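Local coordinates for uncharacterized DUF364 family protein (Pyrococcus horikoshii, PDB 3NPG), which is of unknown function but belongs to the DUF364 family, whose putative heavy-metal chelation domains suggest a possible role in binding metal ions, at residues 39-44 and 93-98; 46-51 and 88-93; 199-204 and 215-220. One frame throughout, in Å; residues are numbered along the deposited sequence.

Contact 1 of 3, residues 39-44 and 93-98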
ATOM      1  N   GLY A  39      28.992  27.758  -5.242  1.00 30.15           N
ATOM      2  CA  GLY A  39      29.660  28.454  -6.329  1.00 30.37           C
ATOM      3  C   GLY A  39      30.454  29.643  -5.833  1.00 34.02           C
ATOM      4  O   GLY A  39      30.627  29.819  -4.621  1.00 33.40           O
ATOM      5  N   ILE A  40      30.923  30.480  -6.757  1.00 30.85           N
ATOM      6  CA  ILE A  40      31.699  31.676  -6.417  1.00 31.40           C
ATOM      7  C   ILE A  40      30.828  32.739  -5.700  1.00 34.30           C
ATOM      8  O   ILE A  40      31.330  33.458  -4.836  1.00 34.04           O
ATOM      9  CB  ILE A  40      32.416  32.234  -7.689  1.00 35.54           C
ATOM     10  CG1 ILE A  40      33.587  31.302  -8.140  1.00 36.86           C
ATOM     11  CG2 ILE A  40      32.884  33.653  -7.496  1.00 37.17           C
ATOM     12  CD1 ILE A  40      34.837  31.183  -7.098  1.00 47.26           C
ATOM     13  N   GLU A  41      29.512  32.772  -6.004  1.00 30.40           N
ATOM     14  CA  GLU A  41      28.582  33.734  -5.401  1.00 30.18           C
ATOM     15  C   GLU A  41      28.030  33.269  -4.047  1.00 34.90           C
ATOM     16  O   GLU A  41      27.608  34.099  -3.242  1.00 35.66           O
ATOM     17  CB  GLU A  41      27.439  34.059  -6.361  1.00 31.05           C
ATOM     18  CG  GLU A  41      27.871  34.911  -7.536  1.00 39.66           C
ATOM     19  CD  GLU A  41      26.862  34.951  -8.661  1.00 56.23           C
ATOM     20  OE1 GLU A  41      25.857  35.684  -8.530  1.00 47.77           O
ATOM     21  OE2 GLU A  41      27.070  34.242  -9.673  1.00 51.68           O
ATOM     22  N   GLY A  42      28.027  31.956  -3.815  1.00 30.48           N
ATOM     23  CA  GLY A  42      27.538  31.381  -2.562  1.00 29.18           C
ATOM     24  C   GLY A  42      26.980  29.976  -2.704  1.00 30.11           C
ATOM     25  O   GLY A  42      27.343  29.250  -3.635  1.00 29.08           O
ATOM     26  N   ARG A  43      26.081  29.583  -1.776  1.00 25.38           N
ATOM     27  CA  ARG A  43      25.485  28.241  -1.764  1.00 24.57           C
ATOM     28  C   ARG A  43      24.023  28.234  -2.242  1.00 28.52           C
ATOM     29  O   ARG A  43      23.345  29.267  -2.202  1.00 28.78           O
ATOM     30  CB  ARG A  43      25.589  27.610  -0.362  1.00 24.90           C
ATOM     31  CG  ARG A  43      26.994  27.174   0.010  1.00 34.10           C
ATOM     32  CD  ARG A  43      27.034  26.504   1.365  1.00 37.66           C
ATOM     33  NE  ARG A  43      28.374  26.009   1.678  1.00 42.17           N
ATOM     34  CZ  ARG A  43      28.685  25.373   2.802  1.00 51.09           C
ATOM     35  NH1 ARG A  43      27.757  25.153   3.727  1.00 36.88           N
ATOM     36  NH2 ARG A  43      29.925  24.948   3.009  1.00 30.34           N
ATOM     37  N   ALA A  44      23.534  27.055  -2.678  1.00 23.91           N
ATOM     38  CA  ALA A  44      22.147  26.876  -3.119  1.00 22.84           C
ATOM     39  C   ALA A  44      21.649  25.494  -2.733  1.00 24.71           C
ATOM     40  O   ALA A  44      22.384  24.509  -2.865  1.00 24.02           O
ATOM     41  CB  ALA A  44      22.044  27.062  -4.624  1.00 23.52           C
ATOM     42  N   SER A  93      19.789  24.855 -10.445  1.00 20.48           N
ATOM     43  CA  SER A  93      18.763  25.803 -10.870  1.00 19.80           C
ATOM     44  C   SER A  93      18.566  26.922  -9.860  1.00 23.88           C
ATOM     45  O   SER A  93      18.475  28.078 -10.247  1.00 24.24           O
ATOM     46  CB  SER A  93      17.442  25.083 -11.106  1.00 22.89           C
ATOM     47  OG  SER A  93      17.569  24.073 -12.094  1.00 31.89           O
ATOM     48  N   GLN A  94      18.512  26.581  -8.558  1.00 20.73           N
ATOM     49  CA  GLN A  94      18.311  27.561  -7.475  1.00 20.20           C
ATOM     50  C   GLN A  94      19.487  28.538  -7.337  1.00 24.06           C
ATOM     51  O   GLN A  94      19.313  29.645  -6.822  1.00 24.67           O
ATOM     52  CB  GLN A  94      18.026  26.850  -6.141  1.00 20.85           C
ATOM     53  CG  GLN A  94      16.672  26.145  -6.107  1.00 25.81           C
ATOM     54  CD  GLN A  94      15.527  27.120  -6.069  1.00 37.28           C
ATOM     55  OE1 GLN A  94      15.235  27.712  -5.040  1.00 36.09           O
ATOM     56  NE2 GLN A  94      14.828  27.274  -7.182  1.00 22.71           N
ATOM     57  N   TYR A  95      20.674  28.140  -7.821  1.00 19.74           N
ATOM     58  CA  TYR A  95      21.849  29.004  -7.837  1.00 19.80           C
ATOM     59  C   TYR A  95      21.722  30.050  -8.959  1.00 25.68           C
ATOM     60  O   TYR A  95      22.088  31.209  -8.762  1.00 26.81           O
ATOM     61  CB  TYR A  95      23.131  28.160  -8.026  1.00 20.44           C
ATOM     62  CG  TYR A  95      24.416  28.965  -7.976  1.00 22.30           C
ATOM     63  CD1 TYR A  95      25.063  29.210  -6.768  1.00 24.30           C
ATOM     64  CD2 TYR A  95      25.022  29.420  -9.141  1.00 23.57           C
ATOM     65  CE1 TYR A  95      26.261  29.927  -6.719  1.00 25.24           C
ATOM     66  CE2 TYR A  95      26.215  30.141  -9.105  1.00 25.02           C
ATOM     67  CZ  TYR A  95      26.830  30.396  -7.892  1.00 30.23           C
ATOM     68  OH  TYR A  95      28.010  31.100  -7.861  1.00 28.49           O
ATOM     69  N   TYR A  96      21.174  29.642 -10.127  1.00 22.05           N
ATOM     70  CA  TYR A  96      21.074  30.504 -11.303  1.00 22.48           C
ATOM     71  C   TYR A  96      19.666  31.093 -11.540  1.00 28.50           C
ATOM     72  O   TYR A  96      19.488  31.877 -12.480  1.00 29.36           O
ATOM     73  CB  TYR A  96      21.557  29.753 -12.555  1.00 23.61           C
ATOM     74  CG  TYR A  96      23.026  29.397 -12.523  1.00 25.28           C
ATOM     75  CD1 TYR A  96      24.004  30.378 -12.646  1.00 28.04           C
ATOM     76  CD2 TYR A  96      23.439  28.073 -12.451  1.00 25.17           C
ATOM     77  CE1 TYR A  96      25.358  30.055 -12.650  1.00 28.72           C
ATOM     78  CE2 TYR A  96      24.791  27.736 -12.461  1.00 26.01           C
ATOM     79  CZ  TYR A  96      25.748  28.733 -12.553  1.00 33.36           C
ATOM     80  OH  TYR A  96      27.082  28.415 -12.562  1.00 35.88           O
ATOM     81  N   ILE A  97      18.676  30.736 -10.693  1.00 25.50           N
ATOM     82  CA  ILE A  97      17.285  31.203 -10.857  1.00 25.37           C
ATOM     83  C   ILE A  97      17.147  32.742 -10.774  1.00 30.34           C
ATOM     84  O   ILE A  97      17.654  33.362  -9.836  1.00 30.54           O
ATOM     85  CB  ILE A  97      16.297  30.456  -9.888  1.00 27.94           C
ATOM     86  CG1 ILE A  97      14.819  30.671 -10.298  1.00 28.56           C
ATOM     87  CG2 ILE A  97      16.539  30.832  -8.412  1.00 28.32           C
ATOM     88  CD1 ILE A  97      14.336  29.780 -11.403  1.00 33.82           C
ATOM     89  N   ASP A  98      16.486  33.349 -11.784  1.00 26.71           N
ATOM     90  CA  ASP A  98      16.204  34.781 -11.804  1.00 26.61           C
ATOM     91  C   ASP A  98      14.714  34.981 -11.579  1.00 29.86           C
ATOM     92  O   ASP A  98      13.901  34.571 -12.413  1.00 28.36           O
ATOM     93  CB  ASP A  98      16.653  35.409 -13.142  1.00 28.91           C
ATOM     94  CG  ASP A  98      16.571  36.935 -13.196  1.00 37.29           C
ATOM     95  OD1 ASP A  98      16.338  37.561 -12.133  1.00 36.75           O
ATOM     96  OD2 ASP A  98      16.795  37.497 -14.278  1.00 44.92           O
TER
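Tyr95 reaches from the end of its helix into the turn formed by Gly39, Ile40, Glu41 and Gly42. Its CG is anti to the backbone N (chi1 -177°), which directs CG toward the turn; the hydroxyl at the far end of the ring meets it. The polar part of the contact is one hydrogen bond. Glu41 N donates to Tyr95 OH over 2.9 Å, and the N-H...O angle of 164° makes it nearly straight. Ile40 N is also close to the hydroxyl, but its angle is poor and it does not bond. The turn has its own link, because Gly39 N donates to Gly42 O over 2.7 Å. Gly42 has backbone angles at which a CB would be jammed against the carbonyl O of Glu41.

The remaining contacts of the phenol are van der Waals. Gly42 O sits at the ring edge, near its plane, 3.3 Å from Tyr95 CE1. Gly39 CA lies obliquely to the ring, 3.7 Å from Tyr95 CE1. A side chain on Gly39 would run into the hydroxyl. Glu41 CB is 3.4 Å from Tyr95 OH and also approaches obliquely.

The apolar part is at the root of the tyrosine. Ala44 CB packs 3.7 Å from Tyr95 CB and 3.6 Å from Tyr95 N. Within the helix end, Tyr95 CD2 lies over the centre of one face of the Tyr96 ring.

Residues 39-42 form the turn of a beta hairpin between strands 32-38 and 43-49. Ala44 pairs through its backbone with Val37 of the first strand. Leu21 touches both tyrosines from a loop. Gln94 NE2 bonds to Gln201 O. Gln94 near the helix end, and Ile97 just after it, touch Lys219 of strand 214-220.

Contact 2 of 3, residues 46-51 and 88-93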
ATOM      1  N   GLY A  46      18.867  22.539  -3.352  1.00 19.93           N
ATOM      2  CA  GLY A  46      17.856  21.951  -4.215  1.00 19.81           C
ATOM      3  C   GLY A  46      17.207  20.751  -3.569  1.00 25.05           C
ATOM      4  O   GLY A  46      17.885  19.969  -2.889  1.00 24.82           O
ATOM      5  N   VAL A  47      15.878  20.610  -3.735  1.00 21.26           N
ATOM      6  CA  VAL A  47      15.139  19.499  -3.136  1.00 20.80           C
ATOM      7  C   VAL A  47      14.317  18.741  -4.163  1.00 25.07           C
ATOM      8  O   VAL A  47      13.954  19.296  -5.196  1.00 24.42           O
ATOM      9  CB  VAL A  47      14.274  19.937  -1.913  1.00 24.58           C
ATOM     10  CG1 VAL A  47      15.149  20.409  -0.756  1.00 24.44           C
ATOM     11  CG2 VAL A  47      13.262  21.008  -2.303  1.00 24.37           C
ATOM     12  N   ALA A  48      14.044  17.458  -3.887  1.00 22.23           N
ATOM     13  CA  ALA A  48      13.184  16.621  -4.721  1.00 22.16           C
ATOM     14  C   ALA A  48      12.437  15.657  -3.830  1.00 28.17           C
ATOM     15  O   ALA A  48      13.061  14.964  -3.020  1.00 28.74           O
ATOM     16  CB  ALA A  48      14.013  15.860  -5.742  1.00 22.88           C
HETATM   17  N   MSE A  49      11.089  15.666  -3.903  1.00 24.69           N
HETATM   18  CA  MSE A  49      10.251  14.830  -3.038  1.00 24.21           C
HETATM   19  C   MSE A  49      10.604  13.350  -3.114  1.00 28.84           C
HETATM   20  O   MSE A  49      10.644  12.772  -4.202  1.00 29.00           O
HETATM   21  CB  MSE A  49       8.765  15.046  -3.335  1.00 26.02           C
HETATM   22  CG  MSE A  49       7.855  14.301  -2.383  1.00 33.00           C
HETATM   23 SE   MSE A  49       6.008  14.503  -2.829  0.75 40.59          SE
HETATM   24  CE  MSE A  49       5.581  15.951  -1.628  1.00 37.57           C
ATOM     25  N   THR A  50      10.840  12.735  -1.951  1.00 25.59           N
ATOM     26  CA  THR A  50      11.117  11.312  -1.852  1.00 25.17           C
ATOM     27  C   THR A  50       9.808  10.555  -1.890  1.00 30.41           C
ATOM     28  O   THR A  50       8.864  10.916  -1.179  1.00 30.81           O
ATOM     29  CB  THR A  50      11.924  11.013  -0.573  1.00 23.56           C
ATOM     30  OG1 THR A  50      13.087  11.838  -0.557  1.00 21.66           O
ATOM     31  CG2 THR A  50      12.331   9.561  -0.472  1.00 17.06           C
ATOM     32  N   LEU A  51       9.717   9.554  -2.770  1.00 27.00           N
ATOM     33  CA  LEU A  51       8.517   8.739  -2.911  1.00 26.43           C
ATOM     34  C   LEU A  51       8.827   7.305  -2.460  1.00 32.11           C
ATOM     35  O   LEU A  51       9.246   6.471  -3.275  1.00 31.61           O
ATOM     36  CB  LEU A  51       8.016   8.762  -4.374  1.00 25.61           C
ATOM     37  CG  LEU A  51       7.786  10.153  -4.985  1.00 28.40           C
ATOM     38  CD1 LEU A  51       7.659  10.067  -6.476  1.00 28.18           C
ATOM     39  CD2 LEU A  51       6.562  10.827  -4.385  1.00 29.88           C
ATOM     40  N   ALA A  88      19.614  17.519  -7.432  1.00 22.43           N
ATOM     41  CA  ALA A  88      20.853  18.143  -7.908  1.00 22.57           C
ATOM     42  C   ALA A  88      20.573  19.134  -9.041  1.00 26.58           C
ATOM     43  O   ALA A  88      21.195  20.193  -9.087  1.00 27.52           O
ATOM     44  CB  ALA A  88      21.832  17.079  -8.371  1.00 23.60           C
ATOM     45  N   ILE A  89      19.629  18.791  -9.962  1.00 22.56           N
ATOM     46  CA  ILE A  89      19.219  19.703 -11.048  1.00 22.76           C
ATOM     47  C   ILE A  89      18.589  20.961 -10.441  1.00 25.45           C
ATOM     48  O   ILE A  89      18.896  22.074 -10.869  1.00 25.89           O
ATOM     49  CB  ILE A  89      18.248  18.994 -12.056  1.00 26.34           C
ATOM     50  CG1 ILE A  89      18.969  17.879 -12.830  1.00 26.99           C
ATOM     51  CG2 ILE A  89      17.607  20.016 -13.027  1.00 28.11           C
ATOM     52  CD1 ILE A  89      18.055  16.975 -13.620  1.00 32.78           C
ATOM     53  N   ASN A  90      17.753  20.779  -9.396  1.00 20.10           N
ATOM     54  CA  ASN A  90      17.123  21.881  -8.678  1.00 19.39           C
ATOM     55  C   ASN A  90      18.156  22.725  -7.929  1.00 24.11           C
ATOM     56  O   ASN A  90      18.024  23.945  -7.877  1.00 24.31           O
ATOM     57  CB  ASN A  90      16.059  21.356  -7.718  1.00 17.44           C
ATOM     58  CG  ASN A  90      14.870  20.736  -8.413  1.00 29.43           C
ATOM     59  OD1 ASN A  90      14.577  21.017  -9.580  1.00 23.16           O
ATOM     60  ND2 ASN A  90      14.138  19.902  -7.699  1.00 18.55           N
ATOM     61  N   ALA A  91      19.203  22.074  -7.368  1.00 20.78           N
ATOM     62  CA  ALA A  91      20.283  22.773  -6.664  1.00 20.67           C
ATOM     63  C   ALA A  91      21.005  23.729  -7.603  1.00 25.25           C
ATOM     64  O   ALA A  91      21.170  24.908  -7.274  1.00 25.18           O
ATOM     65  CB  ALA A  91      21.263  21.766  -6.085  1.00 21.39           C
ATOM     66  N   VAL A  92      21.376  23.235  -8.814  1.00 21.96           N
ATOM     67  CA  VAL A  92      22.034  24.042  -9.851  1.00 21.80           C
ATOM     68  C   VAL A  92      21.094  25.172 -10.307  1.00 25.37           C
ATOM     69  O   VAL A  92      21.528  26.313 -10.466  1.00 26.05           O
ATOM     70  CB  VAL A  92      22.488  23.150 -11.051  1.00 25.51           C
ATOM     71  CG1 VAL A  92      23.017  23.999 -12.204  1.00 25.81           C
ATOM     72  CG2 VAL A  92      23.530  22.129 -10.608  1.00 25.40           C
ATOM     73  N   SER A  93      19.789  24.855 -10.445  1.00 20.48           N
ATOM     74  CA  SER A  93      18.763  25.803 -10.870  1.00 19.80           C
ATOM     75  C   SER A  93      18.566  26.922  -9.860  1.00 23.88           C
ATOM     76  O   SER A  93      18.475  28.078 -10.247  1.00 24.24           O
ATOM     77  CB  SER A  93      17.442  25.083 -11.106  1.00 22.89           C
ATOM     78  OG  SER A  93      17.569  24.073 -12.094  1.00 31.89           O
TER
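Asn90 faces the strand with its CG anti to the carbonyl carbon, beside the backbone N (chi1 -67°). Its chi2 of -23° places OD1 and with it the turn of the amide plane, so that ND2 is directed at Val47. There Asn90 ND2 donates to Val47 O over 2.6 Å, with an N-H...O angle of 149°. The acceptor lies close to the amide plane of Asn90. Seen from Val47, the donor is tilted somewhat out of the carbonyl plane. ND2 has a second acceptor, Thr199 O, in the loop after strand 192-196. The buried amide nitrogen is thus held by two backbone carbonyls. An alanine at Asn90 would probably leave the carbonyls of Val47 and Thr199 without this shared donor and weaken the tie between helix, strand and loop.

Next to this bond the strand meets the helix backbone itself. Gly46 CA lies 3.4 Å from Ala91 N and 3.8 Å from Asn90 C. A CB on Gly46 would point toward the helix and run into both atoms, so glycine lets the strand come this near. Ala91 CB rests 3.7 Å from Gly46 N. Further along the helix, Ser93 OG turns back to Ile89 O at 2.7 Å. Ser93 N bonds to the same oxygen from the other face of its plane.

The axes of strand 46-49 and helix 88-93 come within 5.8 Å of each other and run roughly antiparallel. Helix 79-96 therefore lies against the antiparallel sheet, with Ala91 also touching Val35 and Val37 of strand 32-38. Helices 6-17 and 67-72 cover other sides of the helix, through Ile89, Ala88 and Val92. Gly46 and Ala48 pair through their backbones with Val35 and Thr33.

Contact 3 of 3, residues 199-204 and 215-220. With ACT (acetate ion), chain E.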
ATOM      1  N   THR A 199       9.735  20.400  -5.617  1.00 22.06           N
ATOM      2  CA  THR A 199      10.472  19.641  -6.645  1.00 21.40           C
ATOM      3  C   THR A 199      10.519  20.435  -7.995  1.00 24.97           C
ATOM      4  O   THR A 199      11.330  20.122  -8.877  1.00 25.56           O
ATOM      5  CB  THR A 199       9.881  18.211  -6.798  1.00 24.38           C
ATOM      6  OG1 THR A 199       9.656  17.645  -5.502  1.00 25.67           O
ATOM      7  CG2 THR A 199      10.778  17.290  -7.614  1.00 19.03           C
ATOM      8  N   GLY A 200       9.695  21.481  -8.097  1.00 19.38           N
ATOM      9  CA  GLY A 200       9.642  22.339  -9.277  1.00 18.38           C
ATOM     10  C   GLY A 200      10.605  23.511  -9.216  1.00 20.21           C
ATOM     11  O   GLY A 200      10.369  24.542  -9.850  1.00 19.49           O
ATOM     12  N   GLN A 201      11.729  23.345  -8.478  1.00 16.07           N
ATOM     13  CA  GLN A 201      12.765  24.378  -8.320  1.00 15.83           C
ATOM     14  C   GLN A 201      13.619  24.532  -9.579  1.00 21.11           C
ATOM     15  O   GLN A 201      14.501  25.392  -9.616  1.00 20.14           O
ATOM     16  CB  GLN A 201      13.670  24.049  -7.120  1.00 16.90           C
ATOM     17  CG  GLN A 201      13.095  24.455  -5.772  1.00 22.97           C
ATOM     18  CD  GLN A 201      13.963  23.982  -4.628  1.00 30.63           C
ATOM     19  OE1 GLN A 201      14.620  22.943  -4.701  1.00 23.61           O
ATOM     20  NE2 GLN A 201      13.953  24.718  -3.529  1.00 21.82           N
ATOM     21  N   LEU A 202      13.372  23.688 -10.608  1.00 20.04           N
ATOM     22  CA  LEU A 202      14.150  23.699 -11.857  1.00 21.12           C
ATOM     23  C   LEU A 202      14.005  25.030 -12.643  1.00 26.29           C
ATOM     24  O   LEU A 202      13.028  25.761 -12.444  1.00 27.07           O
ATOM     25  CB  LEU A 202      13.787  22.473 -12.749  1.00 21.22           C
ATOM     26  CG  LEU A 202      12.459  22.543 -13.547  1.00 25.99           C
ATOM     27  CD1 LEU A 202      12.460  21.548 -14.684  1.00 26.51           C
ATOM     28  CD2 LEU A 202      11.273  22.297 -12.663  1.00 27.98           C
ATOM     29  N   LEU A 203      14.999  25.354 -13.501  1.00 22.53           N
ATOM     30  CA  LEU A 203      14.955  26.577 -14.316  1.00 22.81           C
ATOM     31  C   LEU A 203      13.830  26.503 -15.352  1.00 26.78           C
ATOM     32  O   LEU A 203      13.631  25.453 -15.965  1.00 26.21           O
ATOM     33  CB  LEU A 203      16.306  26.814 -15.028  1.00 23.28           C
ATOM     34  CG  LEU A 203      17.460  27.300 -14.151  1.00 27.55           C
ATOM     35  CD1 LEU A 203      18.741  27.302 -14.916  1.00 27.88           C
ATOM     36  CD2 LEU A 203      17.192  28.682 -13.607  1.00 29.90           C
ATOM     37  N   PRO A 204      13.095  27.622 -15.594  1.00 24.12           N
ATOM     38  CA  PRO A 204      12.009  27.580 -16.596  1.00 24.20           C
ATOM     39  C   PRO A 204      12.515  27.267 -18.000  1.00 29.08           C
ATOM     40  O   PRO A 204      11.828  26.580 -18.759  1.00 29.30           O
ATOM     41  CB  PRO A 204      11.393  28.984 -16.515  1.00 26.33           C
ATOM     42  CG  PRO A 204      11.821  29.522 -15.188  1.00 30.57           C
ATOM     43  CD  PRO A 204      13.176  28.941 -14.940  1.00 26.12           C
ATOM     44  N   LEU A 215       5.640  27.537 -13.442  1.00 21.56           N
ATOM     45  CA  LEU A 215       6.319  26.759 -12.418  1.00 21.20           C
ATOM     46  C   LEU A 215       6.041  27.390 -11.069  1.00 25.28           C
ATOM     47  O   LEU A 215       6.395  28.551 -10.850  1.00 25.04           O
ATOM     48  CB  LEU A 215       7.843  26.708 -12.679  1.00 21.41           C
ATOM     49  CG  LEU A 215       8.328  25.611 -13.634  1.00 26.35           C
ATOM     50  CD1 LEU A 215       9.772  25.835 -14.024  1.00 26.49           C
ATOM     51  CD2 LEU A 215       8.153  24.220 -13.016  1.00 27.99           C
ATOM     52  N   ALA A 216       5.327  26.670 -10.192  1.00 22.14           N
ATOM     53  CA  ALA A 216       5.030  27.157  -8.845  1.00 22.14           C
ATOM     54  C   ALA A 216       5.880  26.420  -7.824  1.00 27.11           C
ATOM     55  O   ALA A 216       5.631  25.249  -7.537  1.00 26.85           O
ATOM     56  CB  ALA A 216       3.561  26.978  -8.533  1.00 22.76           C
ATOM     57  N   SER A 217       6.933  27.075  -7.338  1.00 24.92           N
ATOM     58  CA  SER A 217       7.861  26.456  -6.406  1.00 25.41           C
ATOM     59  C   SER A 217       8.280  27.444  -5.312  1.00 32.28           C
ATOM     60  O   SER A 217       7.588  28.445  -5.089  1.00 31.94           O
ATOM     61  CB  SER A 217       9.083  25.935  -7.150  1.00 28.69           C
ATOM     62  OG  SER A 217       9.829  25.046  -6.338  1.00 40.56           O
HETATM   63  N   MSE A 218       9.397  27.151  -4.606  1.00 30.56           N
HETATM   64  CA  MSE A 218       9.898  28.008  -3.531  1.00 31.51           C
HETATM   65  C   MSE A 218      11.427  28.027  -3.479  1.00 33.40           C
HETATM   66  O   MSE A 218      12.073  27.010  -3.749  1.00 32.67           O
HETATM   67  CB  MSE A 218       9.317  27.579  -2.175  1.00 34.83           C
HETATM   68  CG  MSE A 218       9.714  26.159  -1.760  1.00 43.03           C
HETATM   69 SE   MSE A 218       8.649  25.502  -0.299  0.75 53.22          SE
HETATM   70  CE  MSE A 218       6.878  25.407  -1.210  1.00 49.65           C
ATOM     71  N   LYS A 219      12.005  29.179  -3.114  1.00 28.39           N
ATOM     72  CA  LYS A 219      13.450  29.321  -2.986  1.00 26.99           C
ATOM     73  C   LYS A 219      13.841  29.424  -1.522  1.00 29.45           C
ATOM     74  O   LYS A 219      13.253  30.213  -0.782  1.00 28.31           O
ATOM     75  CB  LYS A 219      13.956  30.548  -3.773  1.00 29.21           C
ATOM     76  CG  LYS A 219      15.480  30.696  -3.760  1.00 33.66           C
ATOM     77  CD  LYS A 219      15.941  31.885  -4.563  1.00 41.67           C
ATOM     78  CE  LYS A 219      17.441  32.009  -4.551  1.00 50.41           C
ATOM     79  NZ  LYS A 219      17.900  33.188  -5.326  1.00 60.08           N
ATOM     80  N   VAL A 220      14.846  28.636  -1.104  1.00 26.09           N
ATOM     81  CA  VAL A 220      15.340  28.642   0.274  1.00 26.25           C
ATOM     82  C   VAL A 220      16.039  29.978   0.595  1.00 30.72           C
ATOM     83  O   VAL A 220      17.011  30.342  -0.069  1.00 30.10           O
ATOM     84  CB  VAL A 220      16.262  27.428   0.551  1.00 30.07           C
ATOM     85  CG1 VAL A 220      16.747  27.435   1.990  1.00 30.52           C
ATOM     86  CG2 VAL A 220      15.556  26.115   0.225  1.00 29.50           C
TER
HETATM   87  C   ACT E 251       6.551  18.329  -4.568  1.00 39.69           C
HETATM   88  O   ACT E 251       6.807  18.036  -5.692  1.00 39.43           O
HETATM   89  OXT ACT E 251       7.433  18.356  -3.781  1.00 38.80           O
HETATM   90  CH3 ACT E 251       5.114  18.637  -4.151  1.00 39.70           C
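Gln201 reaches from its loop to strand 214-220 and can be followed atom by atom. Its CB is 4.0 Å from Ser217 OG. The next atom, Gln201 CG, comes nearer and rests 3.4 Å from both Ser217 OG and Met218 O. CD is anti to CA (chi2 174°), which keeps the chain extended; CD also lies near Met218 O. At the tip Gln201 NE2 donates to Met218 O over 3.0 Å. The bond is nearly straight at 166°, runs almost along the C=O axis, and has its acceptor in the amide plane. The other branch, OE1, accepts from Val47 N of the small antiparallel sheet. Both ends of the amide are thereby used, and its rotation is fixed.

Ser217 OG is also near Gln201 N, but the angle is poor. Ser217 OG is hydrogen-bonded instead to Gly197 O. Gly200 O packs on Ser217 CB at 3.3 Å. The apolar end is built on Leu215. Leu202 CD2 meets Leu215 CD2 at 3.7 Å, and the two side chains cross at about a right angle. Leu215 CD1 lies 3.6 Å from Leu202 O and 3.8 Å from Pro204 CA.

The CB of Thr199 points away from the strand, and its hydroxyl meets an acetate, probably from the crystallisation liquor. Thr199 OG1 lies 2.9 Å from both acetate oxygens, O and OXT. Tyr32 OH also bonds to the acetate, and Thr199 OG1 accepts from Met49 N.

The arrangement belongs to a Rossmann-like fold, in keeping with the clan of this domain. Strands 192-196 and 214-220 are parallel neighbours, and the segment 199-204 belongs to their connection. It follows the C-terminal end of the first strand, the side where Rossmann folds commonly place ligands, and the acetate lies beside it.

Overall arrangement
After helix 6-17 the chain forms the three-stranded antiparallel sheet, with the turn at 39-42 leading into strand 43-49. Helix 79-96 then returns against that strand. Contact 2 closes the loop from 46-51 to 88-93. Contact 1 encloses it, joining 39-44 to 93-98, and the two share Ser93. Their centres are 13 Å apart. Both join the antiparallel sheet to helix 79-96. Contact 3 comes later, in series with both. It closes a short loop within the connection between strands 192-196 and 214-220, bringing 199-204 against strand 214-220. It lies within the mixed-sheet part, but its loop also bonds to Val47, Met49 and Gln94 of the first two contacts.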